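PDB 6AGQ: acetyl xylan esterase, which removes acetyl groups from acetylated xylan by ester hydrolysis and is a cold-active carbohydrate esterase from a psychrophilic soil bacterium. Local coordinates for the interface of chains A and B. Residues are numbered along the deposited sequence; one frame, centred on the assembly and turned at random. Chains: chain A/B, acetyl xylan esterase.

The interface of chains A and B. Residues chain A 122-123, 125-128, 130; chain B 133-137, 236.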
loop_
_atom_site.group_PDB
_atom_site.type_symbol
_atom_site.label_atom_id
_atom_site.label_comp_id
_atom_site.label_asym_id
_atom_site.label_seq_id
_atom_site.Cartn_x
_atom_site.Cartn_y
_atom_site.Cartn_z
ATOM N N GLY A 122 -16.258 22.575 17.267
ATOM C CA GLY A 122 -15.129 21.762 17.639
ATOM C C GLY A 122 -14.330 21.202 16.499
ATOM O O GLY A 122 -13.337 20.576 16.758
ATOM N N GLN A 123 -14.720 21.405 15.239
ATOM C CA GLN A 123 -13.958 20.810 14.155
ATOM C C GLN A 123 -12.823 21.728 13.640
ATOM O O GLN A 123 -12.303 22.494 14.412
ATOM C CB GLN A 123 -14.868 20.264 13.091
ATOM C CG GLN A 123 -15.795 19.231 13.707
ATOM C CD GLN A 123 -16.632 18.483 12.701
ATOM O OE1 GLN A 123 -16.432 18.615 11.506
ATOM N NE2 GLN A 123 -17.585 17.701 13.189
ATOM N N GLY A 125 -12.028 24.491 12.762
ATOM C CA GLY A 125 -12.315 25.931 12.629
ATOM C C GLY A 125 -12.023 26.683 13.907
ATOM O O GLY A 125 -11.349 26.161 14.852
ATOM N N VAL A 126 -12.480 27.923 13.911
ATOM C CA VAL A 126 -12.361 28.787 15.098
ATOM C C VAL A 126 -13.545 28.566 16.072
ATOM O O VAL A 126 -13.590 29.189 17.113
ATOM C CB VAL A 126 -12.186 30.295 14.727
ATOM C CG1 VAL A 126 -11.067 30.477 13.703
ATOM C CG2 VAL A 126 -13.473 30.927 14.234
ATOM N N THR A 127 -14.522 27.739 15.710
ATOM C CA THR A 127 -15.719 27.492 16.556
ATOM C C THR A 127 -15.454 26.325 17.492
ATOM O O THR A 127 -15.265 25.184 17.025
ATOM C CB THR A 127 -16.900 27.173 15.693
ATOM O OG1 THR A 127 -17.144 28.276 14.784
ATOM C CG2 THR A 127 -18.155 26.887 16.552
ATOM N N PRO A 128 -15.380 26.578 18.798
ATOM C CA PRO A 128 -15.076 25.500 19.747
ATOM C C PRO A 128 -16.341 24.683 20.091
ATOM O O PRO A 128 -17.367 24.944 19.499
ATOM C CB PRO A 128 -14.610 26.254 20.974
ATOM C CG PRO A 128 -15.331 27.523 20.930
ATOM C CD PRO A 128 -15.679 27.829 19.495
ATOM N N ARG A 130 -18.419 23.688 23.464
ATOM C CA ARG A 130 -18.568 23.892 24.912
ATOM C C ARG A 130 -19.359 22.825 25.647
ATOM O O ARG A 130 -19.547 22.959 26.835
ATOM C CB ARG A 130 -19.252 25.246 25.177
ATOM C CG ARG A 130 -18.442 26.435 24.697
ATOM C CD ARG A 130 -17.845 27.293 25.801
ATOM N NE ARG A 130 -16.940 28.289 25.205
ATOM C CZ ARG A 130 -15.686 28.048 24.780
ATOM N NH1 ARG A 130 -14.964 29.037 24.250
ATOM N NH2 ARG A 130 -15.127 26.837 24.871
ATOM N N TYR B 133 -11.717 25.115 25.458
ATOM C CA TYR B 133 -10.697 25.540 24.560
ATOM C C TYR B 133 -11.302 26.700 23.717
ATOM O O TYR B 133 -12.518 26.726 23.528
ATOM C CB TYR B 133 -10.199 24.363 23.715
ATOM C CG TYR B 133 -9.734 23.202 24.548
ATOM C CD1 TYR B 133 -8.527 23.244 25.224
ATOM C CD2 TYR B 133 -10.503 22.070 24.671
ATOM C CE1 TYR B 133 -8.108 22.188 26.015
ATOM C CE2 TYR B 133 -10.095 20.999 25.464
ATOM C CZ TYR B 133 -8.907 21.083 26.151
ATOM O OH TYR B 133 -8.513 20.049 26.951
ATOM N N PRO B 134 -10.471 27.670 23.253
ATOM C CA PRO B 134 -11.024 28.844 22.505
ATOM C C PRO B 134 -11.544 28.585 21.074
ATOM O O PRO B 134 -12.416 29.331 20.541
ATOM C CB PRO B 134 -9.846 29.847 22.451
ATOM C CG PRO B 134 -8.629 29.067 22.790
ATOM C CD PRO B 134 -9.065 27.880 23.634
ATOM N N GLN B 135 -11.009 27.559 20.441
ATOM C CA GLN B 135 -11.338 27.252 19.066
ATOM C C GLN B 135 -11.504 25.735 18.953
ATOM O O GLN B 135 -11.381 24.976 19.982
ATOM C CB GLN B 135 -10.191 27.752 18.174
ATOM C CG GLN B 135 -9.764 29.220 18.391
ATOM C CD GLN B 135 -8.743 29.694 17.329
ATOM O OE1 GLN B 135 -8.205 28.894 16.561
ATOM N NE2 GLN B 135 -8.471 31.001 17.297
ATOM N N GLY B 136 -11.701 25.276 17.720
ATOM C CA GLY B 136 -11.819 23.837 17.454
ATOM C C GLY B 136 -10.457 23.219 17.297
ATOM O O GLY B 136 -9.487 23.770 17.752
ATOM N N GLY B 137 -10.393 22.063 16.642
ATOM C CA GLY B 137 -9.104 21.513 16.269
ATOM C C GLY B 137 -9.192 20.346 15.312
ATOM O O GLY B 137 -10.262 20.006 14.766
ATOM N N TYR B 236 -5.268 25.849 9.528
ATOM C CA TYR B 236 -5.397 27.141 10.167
ATOM C C TYR B 236 -4.432 28.182 9.612
ATOM O O TYR B 236 -4.696 29.359 9.758
ATOM C CB TYR B 236 -5.228 26.974 11.726
ATOM C CG TYR B 236 -6.396 26.254 12.450
ATOM C CD1 TYR B 236 -6.504 24.863 12.477
ATOM C CD2 TYR B 236 -7.398 26.975 13.071
ATOM C CE1 TYR B 236 -7.568 24.215 13.136
ATOM C CE2 TYR B 236 -8.445 26.338 13.719
ATOM C CZ TYR B 236 -8.533 24.947 13.756
ATOM O OH TYR B 236 -9.596 24.319 14.423
#
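The backbone carbonyl oxygen of A:Gly125 is the best-held polar atom here, gripped by two donors from chain B. The phenol OH of B:Tyr236 donates to A:Gly125 O at 2.6 Å. This donor lies in the carbonyl plane, on a lone pair, at a C=O...O angle of 122°. The amide N of B:Gly136 is the second donor, 3.0 Å from A:Gly125 O. It comes from above the carbonyl plane, so the two donors do not compete for one direction. B:Tyr236 ends helix 227-236. Its CG stands beside the backbone N (chi1 -71°), anti to the carbonyl carbon, and the ring meets A:Gly125 with its hydroxyl edge, not a face. The same OH lies 3.0 Å from A:Gly125 N; a second, weak hydrogen bond to A:Gln123 O would have to share the same hydroxyl hydrogen. A phenylalanine here would lose the hydroxyl, and A:Gly125 O would probably keep the B:Gly136 amide but lose its in-plane partner on the lone pair.

At the other end, A:Arg130 reaches B:Tyr133. Its chain bends at chi2, and NH2 donates to B:Tyr133 O at 2.9 Å. The bond is nearly straight, 165° at H, and the acceptor lies in the guanidinium plane. A:Pro128 CG sits over one guanidinium face, toward the rim. The arginine is poorly ordered, so this bond is less certain. Between the ends, A:Pro128 lays its ring edge along the backbone of B:Tyr133 to B:Gln135, with CB 3.3 Å from B:Tyr133 O. B:Gln135 runs extended beyond CG, its CB 3.9 Å from A:Val126 CA.

This patch sets a loop of chain A against a loop and a helix end of chain B. With its two-fold twin it joins two copies of the esterase, and may help hold the deposited hexamer together.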